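Shikimate dehydrogenase (NADP(+)) (Listeria monocytogenes, PDB 3TNL) probably catalyses the reversible NADPH-linked reduction of 3-dehydroshikimate to shikimate, a step on the pathway to chorismate and the aromatic amino acids. Local coordinates at residues 50-55 and 67-72; 192-197 and 209-214; 215-220 and 246-251; 259-262 and 268-271. One frame throughout, in Å; residues are numbered along the deposited sequence. Where two conformers were deposited one is given.

Interaction 1 (50-55 and 67-72); sequences SLSPTM and YVYLAF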
# COMPACT_ATOMS: atom_id res chain seq x y z
N SER B 50 -2.87 15.89 0.19
CA SER B 50 -4.25 15.52 0.55
C SER B 50 -4.39 15.24 2.04
O SER B 50 -3.49 14.65 2.63
CB SER B 50 -4.67 14.25 -0.20
OG SER B 50 -5.98 13.81 0.17
N LEU B 51 -5.54 15.60 2.60
CA LEU B 51 -5.84 15.26 3.98
C LEU B 51 -6.70 13.98 4.06
O LEU B 51 -7.02 13.53 5.15
CB LEU B 51 -6.53 16.43 4.71
CG LEU B 51 -5.70 17.71 4.88
CD1 LEU B 51 -6.52 18.76 5.65
CD2 LEU B 51 -4.38 17.49 5.59
N SER B 52 -7.04 13.37 2.93
CA SER B 52 -7.83 12.14 2.94
C SER B 52 -7.10 11.03 3.72
O SER B 52 -7.74 10.33 4.50
CB SER B 52 -8.23 11.68 1.54
OG SER B 52 -9.21 12.55 0.98
N PRO B 53 -5.76 10.88 3.55
CA PRO B 53 -5.13 9.81 4.31
C PRO B 53 -5.25 10.01 5.81
O PRO B 53 -5.48 9.05 6.54
CB PRO B 53 -3.68 9.82 3.83
CG PRO B 53 -3.79 10.33 2.45
CD PRO B 53 -4.87 11.39 2.49
N THR B 54 -5.10 11.25 6.27
CA THR B 54 -5.25 11.55 7.68
C THR B 54 -6.66 11.18 8.15
O THR B 54 -6.84 10.53 9.18
CB THR B 54 -4.91 13.01 7.95
OG1 THR B 54 -3.52 13.21 7.67
CG2 THR B 54 -5.14 13.33 9.41
N MET B 55 -7.68 11.61 7.42
CA MET B 55 -9.04 11.27 7.75
C MET B 55 -9.24 9.76 7.90
O MET B 55 -9.74 9.30 8.93
CB MET B 55 -10.00 11.83 6.70
CG MET B 55 -11.41 11.26 6.73
SD MET B 55 -12.66 12.19 5.78
CE MET B 55 -11.97 12.08 4.13
N TYR B 67 -6.51 -1.47 8.59
CA TYR B 67 -6.29 -0.90 7.29
C TYR B 67 -5.44 0.35 7.43
O TYR B 67 -5.37 0.96 8.50
CB TYR B 67 -7.61 -0.47 6.62
CG TYR B 67 -8.46 -1.55 5.99
CD1 TYR B 67 -8.16 -2.05 4.71
CD2 TYR B 67 -9.61 -2.00 6.61
CE1 TYR B 67 -8.95 -3.00 4.11
CE2 TYR B 67 -10.42 -2.96 6.00
CZ TYR B 67 -10.08 -3.45 4.76
OH TYR B 67 -10.88 -4.40 4.15
N VAL B 68 -4.79 0.70 6.33
CA VAL B 68 -4.04 1.93 6.21
C VAL B 68 -4.41 2.50 4.86
O VAL B 68 -4.78 1.75 3.95
CB VAL B 68 -2.52 1.71 6.32
CG1 VAL B 68 -2.13 1.35 7.75
CG2 VAL B 68 -2.06 0.64 5.36
N TYR B 69 -4.33 3.82 4.74
CA TYR B 69 -4.68 4.54 3.52
C TYR B 69 -3.45 5.32 3.07
O TYR B 69 -2.84 6.07 3.83
CB TYR B 69 -5.83 5.49 3.85
CG TYR B 69 -6.47 6.27 2.74
CD1 TYR B 69 -5.82 7.34 2.14
CD2 TYR B 69 -7.77 5.99 2.34
CE1 TYR B 69 -6.43 8.12 1.18
CE2 TYR B 69 -8.39 6.75 1.33
CZ TYR B 69 -7.72 7.82 0.78
OH TYR B 69 -8.36 8.59 -0.19
N LEU B 70 -3.07 5.11 1.83
CA LEU B 70 -1.91 5.76 1.22
C LEU B 70 -2.24 6.37 -0.14
O LEU B 70 -3.10 5.88 -0.86
CB LEU B 70 -0.76 4.78 0.99
CG LEU B 70 -0.16 4.10 2.21
CD1 LEU B 70 0.86 3.03 1.74
CD2 LEU B 70 0.51 5.14 3.12
N ALA B 71 -1.54 7.45 -0.47
CA ALA B 71 -1.67 8.13 -1.74
C ALA B 71 -0.51 7.74 -2.64
O ALA B 71 0.61 7.47 -2.19
CB ALA B 71 -1.67 9.66 -1.55
N PHE B 72 -0.81 7.70 -3.94
CA PHE B 72 0.17 7.42 -5.03
C PHE B 72 -0.03 8.44 -6.15
O PHE B 72 -1.16 8.73 -6.54
CB PHE B 72 0.03 5.97 -5.56
CG PHE B 72 0.11 4.95 -4.47
CD1 PHE B 72 1.34 4.52 -4.01
CD2 PHE B 72 -1.03 4.45 -3.88
CE1 PHE B 72 1.43 3.62 -2.95
CE2 PHE B 72 -0.94 3.58 -2.80
CZ PHE B 72 0.30 3.14 -2.35
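Pro-53 and Tyr-69 bring the two backbones closest, their CA atoms 5.3 Å apart, where the first turn of helix 52-63 lies against strand 67-73. These two elements, with strand 38-44 before them, form a beta-alpha-beta unit of the substrate-binding domain, and the contact illustrates how one aromatic side chain can carry most of the packing between the start of the helix and the strand. With CG anti to the backbone N (chi1 -175°), the tyrosine ring reaches from the strand towards the helix start. The pyrrolidine ring crosses it obliquely: Pro-53 CG lies 3.6 Å from Tyr-69 CD1, and Pro-53 CA approaches the same ring carbon to 3.4 Å. Further out, Ser-52 CB touches Tyr-69 OH at 3.5 Å, while the carbonyl O of Ser-52 stands over one ring face, offset toward the rim. Tyr-69 OH is hydrogen-bonded to Asn-95 OD1, and the ring also stacks with His-56; on the helix side, Pro-53 packs on Thr-34 of the second subunit. Ser-50 OG accepts from Ser-52 N (3.0 Å, 158°), a capping bond at the start of the helix. Ser-50, Leu-51 and Ser-52 bind shikimate. No hydrogen bond crosses between the segments: the contact is one of van der Waals packing, which probably helps to position Ser-52, while the capping bond ties Ser-50 to it.

Interaction 2 (192-197 and 209-214); sequences ANAEKT and AQLFDI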
# COMPACT_ATOMS: atom_id res chain seq x y z
N ALA B 192 -19.70 23.47 -22.32
CA ALA B 192 -20.21 22.29 -23.03
C ALA B 192 -20.52 21.11 -22.11
O ALA B 192 -21.46 20.34 -22.36
CB ALA B 192 -19.26 21.87 -24.15
N ASN B 193 -19.76 20.95 -21.05
CA ASN B 193 -20.02 19.90 -20.08
C ASN B 193 -21.33 20.20 -19.35
O ASN B 193 -22.12 19.32 -19.07
CB ASN B 193 -18.90 19.81 -19.04
CG ASN B 193 -19.11 18.64 -18.11
OD1 ASN B 193 -19.31 17.50 -18.57
ND2 ASN B 193 -19.12 18.91 -16.79
N ALA B 194 -21.55 21.48 -19.01
CA ALA B 194 -22.81 21.84 -18.35
C ALA B 194 -24.00 21.54 -19.29
O ALA B 194 -25.07 21.12 -18.82
CB ALA B 194 -22.81 23.32 -17.93
N GLU B 195 -23.82 21.75 -20.59
CA GLU B 195 -24.90 21.46 -21.57
C GLU B 195 -25.20 19.95 -21.53
O GLU B 195 -26.36 19.53 -21.55
CB GLU B 195 -24.53 21.94 -22.96
CG GLU B 195 -24.52 23.45 -23.11
CD GLU B 195 -23.99 23.92 -24.48
OE1 GLU B 195 -22.95 23.40 -24.92
OE2 GLU B 195 -24.60 24.83 -25.08
N LYS B 196 -24.16 19.13 -21.44
CA LYS B 196 -24.35 17.68 -21.31
C LYS B 196 -25.07 17.32 -20.00
O LYS B 196 -25.98 16.48 -19.99
CB LYS B 196 -23.01 16.94 -21.43
CG LYS B 196 -22.51 16.81 -22.88
CD LYS B 196 -21.39 15.75 -23.02
CE LYS B 196 -20.14 16.05 -22.21
NZ LYS B 196 -19.08 15.00 -22.43
N THR B 197 -24.71 17.98 -18.90
CA THR B 197 -25.36 17.73 -17.63
C THR B 197 -26.87 18.04 -17.70
O THR B 197 -27.69 17.28 -17.18
CB THR B 197 -24.68 18.54 -16.56
OG1 THR B 197 -23.32 18.08 -16.45
CG2 THR B 197 -25.40 18.43 -15.20
N ALA B 209 -33.87 20.99 -15.46
CA ALA B 209 -32.57 21.63 -15.48
C ALA B 209 -32.45 22.62 -16.63
O ALA B 209 -32.99 22.41 -17.73
CB ALA B 209 -31.47 20.57 -15.58
N GLN B 210 -31.71 23.69 -16.39
CA GLN B 210 -31.40 24.69 -17.40
C GLN B 210 -30.04 25.30 -17.10
O GLN B 210 -29.59 25.25 -15.96
CB GLN B 210 -32.48 25.74 -17.53
CG GLN B 210 -32.85 26.45 -16.33
CD GLN B 210 -34.20 27.21 -16.47
OE1 GLN B 210 -34.76 27.40 -17.58
NE2 GLN B 210 -34.69 27.68 -15.35
N LEU B 211 -29.41 25.82 -18.16
CA LEU B 211 -28.09 26.44 -18.10
C LEU B 211 -28.11 27.87 -18.66
O LEU B 211 -28.75 28.14 -19.68
CB LEU B 211 -27.11 25.61 -18.93
CG LEU B 211 -25.70 26.17 -19.11
CD1 LEU B 211 -24.91 26.28 -17.82
CD2 LEU B 211 -24.98 25.30 -20.16
N PHE B 212 -27.41 28.77 -17.97
CA PHE B 212 -27.25 30.14 -18.38
C PHE B 212 -25.80 30.61 -18.20
O PHE B 212 -25.04 30.05 -17.41
CB PHE B 212 -28.11 31.05 -17.53
CG PHE B 212 -29.58 30.66 -17.53
CD1 PHE B 212 -30.39 31.00 -18.57
CD2 PHE B 212 -30.12 29.97 -16.46
CE1 PHE B 212 -31.75 30.65 -18.56
CE2 PHE B 212 -31.48 29.65 -16.43
CZ PHE B 212 -32.26 29.98 -17.49
N ASP B 213 -25.44 31.68 -18.89
CA ASP B 213 -24.13 32.33 -18.73
C ASP B 213 -24.16 33.06 -17.39
O ASP B 213 -25.15 33.70 -17.05
CB ASP B 213 -23.98 33.34 -19.88
CG ASP B 213 -22.60 33.93 -20.02
OD1 ASP B 213 -22.27 34.28 -21.19
OD2 ASP B 213 -21.83 34.01 -19.05
N ILE B 214 -23.06 33.00 -16.64
CA ILE B 214 -22.93 33.71 -15.37
C ILE B 214 -23.05 35.24 -15.59
O ILE B 214 -23.32 35.99 -14.66
CB ILE B 214 -21.58 33.33 -14.63
CG1 ILE B 214 -21.53 33.87 -13.20
CG2 ILE B 214 -20.36 33.80 -15.44
CD1 ILE B 214 -22.61 33.31 -12.26
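A beta-alpha-beta unit of the Rossmann-type dinucleotide domain, strand 180-185, helix 191-204 and strand 208-213, is closed here by Leu-211 of the last strand packing on Ala-194 and Glu-195 of the helix. The backbones come nearest at Glu-195 and Leu-211, with 6.9 Å between their CA atoms. Leu-211 carries its CG anti to the backbone N (chi1 174°), and both methyl branches then meet the helix. Its CD1 lies 3.6 Å from Ala-194 CB, and its CD2 is almost equally close to that same methyl at 3.7 Å, so the forked end of the leucine straddles the small alanine. CD2 also touches Glu-195 CG at 3.5 Å; there the glutamate stem passes across the leucine at about a right angle, so that its aliphatic CG does the touching. In the Rossmann fold helices cover both faces of a parallel sheet, and strand 208-213 is the outermost strand at one side of this one. Leu-211 also packs on Ile-183 of the adjoining strand and on Tyr-191 and Val-198 of the helix, while Phe-212, the next residue, packs on Gln-219 and Glu-223 of helix 217-226. Ala-194 further rests on Ala-162 of the glycine-rich loop; the backbone N of Ala-162 is hydrogen-bonded to the bound NAD, and its carbonyl O accepts from Asn-193 ND2.

Interaction 3 (215-220 and 246-251); sequences EDHEQL and LLPSAD. With NAD (nicotinamide-adenine-dinucleotide), chain H.
Pro-248 sets the CG-CB edge of its ring over one face of the His-217 imidazole in a CH-pi contact, joining the loop between strands 229-232 and 258-261 to the first turn of helix 217-226. Both elements belong to the Rossmann-type nucleotide-binding domain, and the example illustrates how a proline can seal a long connection onto a neighbouring helix without any hydrogen bond between the segments. Pro-248 CG sits 3.5 Å from the centroid of the His-217 ring, only 12° off the ring normal, and thus almost centrally over the face; Pro-248 CB lies alongside, above the ND1 and CE1 side of the imidazole. Leu-220, one turn further along the helix, takes the other part of the proline ring. Its CG is anti to the backbone N (chi1 -175°), and its CD2 presses on Pro-248 CD at 3.4 Å, tighter than ordinary carbon packing. Pro-248 thus meets the helix with two parts of its ring, CG and CB on the imidazole face and CD on the leucine methyl, and Leu-220 continues inward to Phe-184 and Phe-230 of the sheet. The helix start is secured separately: Asp-216 is its N-cap, with OD1 accepting from Gln-219 N at 3.2 Å, the donor standing above the carboxylate plane. A salt bridge between Asp-251 OD2 and Arg-221 NH1 adds a polar tie between loop and helix. At the other end of the loop segment, both methyls of Leu-246 reach the adenine of the bound NAD, with CD2 3.7 Å and CD1 3.9 Å from its C2A atom.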
# COMPACT_ATOMS: atom_id res chain seq x y z
N GLU B 215 -22.80 35.70 -16.80
CA GLU B 215 -22.95 37.12 -17.11
C GLU B 215 -24.40 37.60 -17.22
O GLU B 215 -24.64 38.81 -17.27
CB GLU B 215 -22.19 37.47 -18.39
CG GLU B 215 -20.67 37.33 -18.21
CD GLU B 215 -20.11 38.10 -16.96
OE1 GLU B 215 -19.33 37.51 -16.15
OE2 GLU B 215 -20.49 39.28 -16.77
N ASP B 216 -25.35 36.66 -17.21
CA ASP B 216 -26.79 36.99 -17.33
C ASP B 216 -27.33 37.26 -15.94
O ASP B 216 -28.01 36.41 -15.32
CB ASP B 216 -27.51 35.85 -18.03
CG ASP B 216 -28.93 36.20 -18.41
OD1 ASP B 216 -29.46 37.22 -17.95
OD2 ASP B 216 -29.49 35.40 -19.19
N HIS B 217 -27.03 38.45 -15.46
CA HIS B 217 -27.39 38.83 -14.13
C HIS B 217 -28.89 38.88 -13.88
O HIS B 217 -29.34 38.52 -12.80
CB HIS B 217 -26.77 40.16 -13.73
CG HIS B 217 -25.29 40.18 -13.70
ND1 HIS B 217 -24.57 41.35 -13.51
CD2 HIS B 217 -24.37 39.20 -13.90
CE1 HIS B 217 -23.28 41.07 -13.53
NE2 HIS B 217 -23.13 39.79 -13.79
N GLU B 218 -29.66 39.33 -14.86
CA GLU B 218 -31.10 39.38 -14.66
C GLU B 218 -31.69 37.97 -14.55
O GLU B 218 -32.54 37.76 -13.70
CB GLU B 218 -31.80 40.29 -15.65
CG GLU B 218 -31.51 41.80 -15.32
CD GLU B 218 -31.91 42.24 -13.89
OE1 GLU B 218 -32.88 41.72 -13.27
OE2 GLU B 218 -31.24 43.17 -13.38
N GLN B 219 -31.20 37.02 -15.32
CA GLN B 219 -31.67 35.64 -15.15
C GLN B 219 -31.26 35.09 -13.78
O GLN B 219 -32.04 34.42 -13.10
CB GLN B 219 -31.18 34.72 -16.24
CG GLN B 219 -31.87 33.40 -16.22
CD GLN B 219 -33.29 33.48 -16.80
OE1 GLN B 219 -33.48 34.03 -17.88
NE2 GLN B 219 -34.26 32.95 -16.09
N LEU B 220 -30.03 35.38 -13.38
CA LEU B 220 -29.56 34.95 -12.05
C LEU B 220 -30.46 35.47 -10.90
O LEU B 220 -30.75 34.75 -9.96
CB LEU B 220 -28.09 35.39 -11.87
CG LEU B 220 -27.41 34.92 -10.57
CD1 LEU B 220 -27.32 33.40 -10.51
CD2 LEU B 220 -26.04 35.53 -10.46
N LEU B 246 -18.58 35.52 -7.51
CA LEU B 246 -19.40 35.58 -8.73
C LEU B 246 -20.79 36.20 -8.47
O LEU B 246 -21.54 36.40 -9.40
CB LEU B 246 -19.56 34.21 -9.32
CG LEU B 246 -18.27 33.56 -9.84
CD1 LEU B 246 -18.53 32.12 -10.30
CD2 LEU B 246 -17.58 34.42 -10.95
N LEU B 247 -21.14 36.55 -7.23
CA LEU B 247 -22.47 37.13 -6.95
C LEU B 247 -22.47 38.59 -7.39
O LEU B 247 -21.65 39.38 -6.90
CB LEU B 247 -22.78 37.08 -5.47
CG LEU B 247 -24.13 37.66 -5.05
CD1 LEU B 247 -25.27 36.79 -5.58
CD2 LEU B 247 -24.16 37.80 -3.52
N PRO B 248 -23.41 38.99 -8.28
CA PRO B 248 -23.38 40.37 -8.74
C PRO B 248 -23.85 41.42 -7.73
O PRO B 248 -23.31 42.50 -7.69
CB PRO B 248 -24.33 40.35 -9.97
CG PRO B 248 -24.31 38.96 -10.43
CD PRO B 248 -24.22 38.14 -9.19
N SER B 249 -24.87 41.07 -6.95
CA SER B 249 -25.50 42.02 -6.06
C SER B 249 -26.05 41.35 -4.81
O SER B 249 -26.71 40.30 -4.88
CB SER B 249 -26.63 42.70 -6.84
OG SER B 249 -27.20 43.76 -6.11
N ALA B 250 -25.80 41.98 -3.66
CA ALA B 250 -26.29 41.48 -2.39
C ALA B 250 -27.81 41.39 -2.37
O ALA B 250 -28.37 40.48 -1.71
CB ALA B 250 -25.76 42.35 -1.20
N ASP B 251 -28.49 42.28 -3.10
CA ASP B 251 -29.96 42.31 -3.11
C ASP B 251 -30.58 41.16 -3.91
O ASP B 251 -31.82 41.05 -3.99
CB ASP B 251 -30.49 43.66 -3.58
CG ASP B 251 -30.21 43.94 -5.04
OD1 ASP B 251 -30.50 45.08 -5.49
OD2 ASP B 251 -29.76 43.06 -5.80
PA NAD H . -12.95 22.04 -12.05
O1A NAD H . -11.57 22.51 -12.52
O2A NAD H . -13.42 20.66 -12.47
O5B NAD H . -14.04 23.17 -12.44
C5B NAD H . -13.82 24.57 -12.27
C4B NAD H . -15.16 25.31 -12.36
O4B NAD H . -14.98 26.68 -11.96
C3B NAD H . -15.66 25.43 -13.79
O3B NAD H . -17.11 25.47 -13.75
C2B NAD H . -15.15 26.76 -14.28
O2B NAD H . -15.96 27.35 -15.29
C1B NAD H . -15.23 27.59 -13.01
N9A NAD H . -14.33 28.74 -12.90
C8A NAD H . -13.00 28.67 -12.63
N7A NAD H . -12.50 29.91 -12.53
C5A NAD H . -13.50 30.82 -12.71
C6A NAD H . -13.64 32.19 -12.72
N6A NAD H . -12.58 32.98 -12.49
N1A NAD H . -14.85 32.75 -12.91
C2A NAD H . -15.94 31.97 -13.15
N3A NAD H . -15.89 30.62 -13.15
C4A NAD H . -14.70 30.01 -12.94
O3 NAD H . -12.92 22.17 -10.46
PN NAD H . -13.68 21.25 -9.38
O1N NAD H . -12.90 19.99 -9.08
O2N NAD H . -15.16 21.16 -9.73
O5D NAD H . -13.53 22.09 -8.02
C5D NAD H . -14.16 23.36 -7.92
C4D NAD H . -14.07 23.73 -6.46
O4D NAD H . -14.68 22.70 -5.67
C3D NAD H . -12.63 23.82 -5.99
O3D NAD H . -12.47 25.03 -5.25
C2D NAD H . -12.43 22.60 -5.11
O2D NAD H . -11.41 22.79 -4.10
C1D NAD H . -13.83 22.41 -4.54
N1N NAD H . -14.17 21.06 -4.09
C2N NAD H . -14.56 20.86 -2.82
C3N NAD H . -14.91 19.60 -2.36
C7N NAD H . -15.36 19.35 -0.96
O7N NAD H . -15.26 18.19 -0.56
N7N NAD H . -15.86 20.37 -0.22
C4N NAD H . -14.84 18.51 -3.25
C5N NAD H . -14.44 18.74 -4.56
C6N NAD H . -14.10 20.03 -4.97

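Interaction 4 (259-262 and 268-271); sequences VSDV and KTRL. With NAD (nicotinamide-adenine-dinucleotide), chain H.
Asp-261 and Leu-271 bury equal areas in this contact, the largest of any residue in it, and Val-259 adds the next share. The aspartate supplies the polar half. Its OD1 accepts from Thr-269 OG1 at 2.8 Å, the hydroxyl approaching from above the carboxylate plane, 39° out of it. Thr-269 is an N-cap: with OG1 held between its backbone N and carbonyl carbon (chi1 54°), that oxygen both donates to Asp-261 and accepts from Leu-272 N, linking the strand end to the helix start. The other carboxylate oxygen, OD2, is bonded to Asn-232 ND2 and Val-263 N, so three donors grip the buried group, which is consistent with a charged carboxylate. Nearer the start of the strand, Leu-271 turns its CG onto Val-259 CG1 at 3.8 Å, the two side chains crossing at a slant, and its CD2 also comes within 3.9 Å of Asp-261 OD1. Just past the strand, Val-262 O lies 3.0 Å from NAD N7N and accepts a hydrogen bond from this nicotinamide amide (160°), so the strand end that carries Asp-261 leads straight into the cofactor site. Strand 258-261 runs between strands 229-232 and 281-283 in the parallel sheet. Helix 270-277, which leads from it to strand 281-283 in a beta-alpha-beta unit, lies over it with Leu-271 also on Phe-230 and Leu-272 against Val-259.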
# COMPACT_ATOMS: atom_id res chain seq x y z
N VAL B 259 -27.25 29.77 1.46
CA VAL B 259 -26.13 29.97 0.53
C VAL B 259 -25.03 28.98 0.93
O VAL B 259 -24.60 28.92 2.09
CB VAL B 259 -25.62 31.42 0.51
CG1 VAL B 259 -24.45 31.55 -0.48
CG2 VAL B 259 -26.77 32.36 0.11
N SER B 260 -24.61 28.20 -0.05
CA SER B 260 -23.66 27.11 0.14
C SER B 260 -22.42 27.27 -0.71
O SER B 260 -22.52 27.76 -1.83
CB SER B 260 -24.42 25.82 -0.24
OG SER B 260 -23.55 24.76 -0.60
N ASP B 261 -21.23 26.93 -0.18
CA ASP B 261 -20.01 26.97 -0.98
C ASP B 261 -19.31 25.64 -0.81
O ASP B 261 -19.31 25.09 0.29
CB ASP B 261 -19.11 28.14 -0.52
CG ASP B 261 -18.23 28.69 -1.66
OD1 ASP B 261 -18.16 29.95 -1.79
OD2 ASP B 261 -17.70 27.88 -2.44
N VAL B 262 -18.79 25.10 -1.90
CA VAL B 262 -17.98 23.89 -1.85
C VAL B 262 -16.61 24.20 -1.23
O VAL B 262 -15.95 23.32 -0.71
CB VAL B 262 -17.81 23.23 -3.23
CG1 VAL B 262 -19.16 22.73 -3.77
CG2 VAL B 262 -17.07 24.16 -4.20
N LYS B 268 -14.77 30.80 5.24
CA LYS B 268 -15.85 31.71 4.86
C LYS B 268 -15.40 32.51 3.64
O LYS B 268 -14.60 33.44 3.78
CB LYS B 268 -16.20 32.62 6.03
CG LYS B 268 -17.49 33.41 5.86
CD LYS B 268 -17.73 34.41 6.99
CE LYS B 268 -17.71 33.77 8.34
NZ LYS B 268 -18.23 34.70 9.42
N THR B 269 -15.81 32.07 2.47
CA THR B 269 -15.52 32.77 1.23
C THR B 269 -16.22 34.13 1.23
O THR B 269 -17.07 34.40 2.09
CB THR B 269 -16.00 32.05 0.01
OG1 THR B 269 -17.40 31.77 0.20
CG2 THR B 269 -15.20 30.75 -0.21
N ARG B 270 -15.83 35.00 0.30
CA ARG B 270 -16.50 36.30 0.19
C ARG B 270 -17.99 36.11 -0.03
O ARG B 270 -18.80 36.85 0.55
CB ARG B 270 -15.85 37.20 -0.86
CG ARG B 270 -16.46 38.58 -1.02
CD ARG B 270 -16.43 39.39 0.26
NE ARG B 270 -17.13 40.64 0.04
CZ ARG B 270 -17.82 41.31 0.95
NH1 ARG B 270 -18.46 42.42 0.58
NH2 ARG B 270 -17.97 40.85 2.20
N LEU B 271 -18.38 35.15 -0.87
CA LEU B 271 -19.81 34.85 -1.05
C LEU B 271 -20.48 34.58 0.31
O LEU B 271 -21.56 35.10 0.54
CB LEU B 271 -19.98 33.64 -1.96
CG LEU B 271 -21.40 33.10 -2.12
CD1 LEU B 271 -22.30 34.15 -2.75
CD2 LEU B 271 -21.37 31.82 -2.96
PA NAD H . -12.95 22.04 -12.05
O1A NAD H . -11.57 22.51 -12.52
O2A NAD H . -13.42 20.66 -12.47
O5B NAD H . -14.04 23.17 -12.44
C5B NAD H . -13.82 24.57 -12.27
C4B NAD H . -15.16 25.31 -12.36
O4B NAD H . -14.98 26.68 -11.96
C3B NAD H . -15.66 25.43 -13.79
O3B NAD H . -17.11 25.47 -13.75
C2B NAD H . -15.15 26.76 -14.28
O2B NAD H . -15.96 27.35 -15.29
C1B NAD H . -15.23 27.59 -13.01
N9A NAD H . -14.33 28.74 -12.90
C8A NAD H . -13.00 28.67 -12.63
N7A NAD H . -12.50 29.91 -12.53
C5A NAD H . -13.50 30.82 -12.71
C6A NAD H . -13.64 32.19 -12.72
N6A NAD H . -12.58 32.98 -12.49
N1A NAD H . -14.85 32.75 -12.91
C2A NAD H . -15.94 31.97 -13.15
N3A NAD H . -15.89 30.62 -13.15
C4A NAD H . -14.70 30.01 -12.94
O3 NAD H . -12.92 22.17 -10.46
PN NAD H . -13.68 21.25 -9.38
O1N NAD H . -12.90 19.99 -9.08
O2N NAD H . -15.16 21.16 -9.73
O5D NAD H . -13.53 22.09 -8.02
C5D NAD H . -14.16 23.36 -7.92
C4D NAD H . -14.07 23.73 -6.46
O4D NAD H . -14.68 22.70 -5.67
C3D NAD H . -12.63 23.82 -5.99
O3D NAD H . -12.47 25.03 -5.25
C2D NAD H . -12.43 22.60 -5.11
O2D NAD H . -11.41 22.79 -4.10
C1D NAD H . -13.83 22.41 -4.54
N1N NAD H . -14.17 21.06 -4.09
C2N NAD H . -14.56 20.86 -2.82
C3N NAD H . -14.91 19.60 -2.36
C7N NAD H . -15.36 19.35 -0.96
O7N NAD H . -15.26 18.19 -0.56
N7N NAD H . -15.86 20.37 -0.22
C4N NAD H . -14.84 18.51 -3.25
C5N NAD H . -14.44 18.74 -4.56
C6N NAD H . -14.10 20.03 -4.97

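How the interactions relate
Followed from the N terminus, the four contacts come in series; none nests in or crosses another. Interaction 1 closes helix 52-63 onto strand 67-73 in the substrate-binding domain, apart from the rest, its centre 34 Å from that of interaction 2. Interaction 2 closes the loop from helix 191-204 to an edge strand of the nucleotide-binding sheet. Interaction 3 spans the longest connection, tying helix 217-226 to the loop before strand 258-261, and interaction 4 the shortest, from a strand to the helix that follows. The last three are linked by packing: interactions 2 and 3 touch where strand 208-213 runs on into helix 217-226, and 3 and 4 meet through Leu-247 and Leu-271. Interactions 3 and 4 both touch NAD.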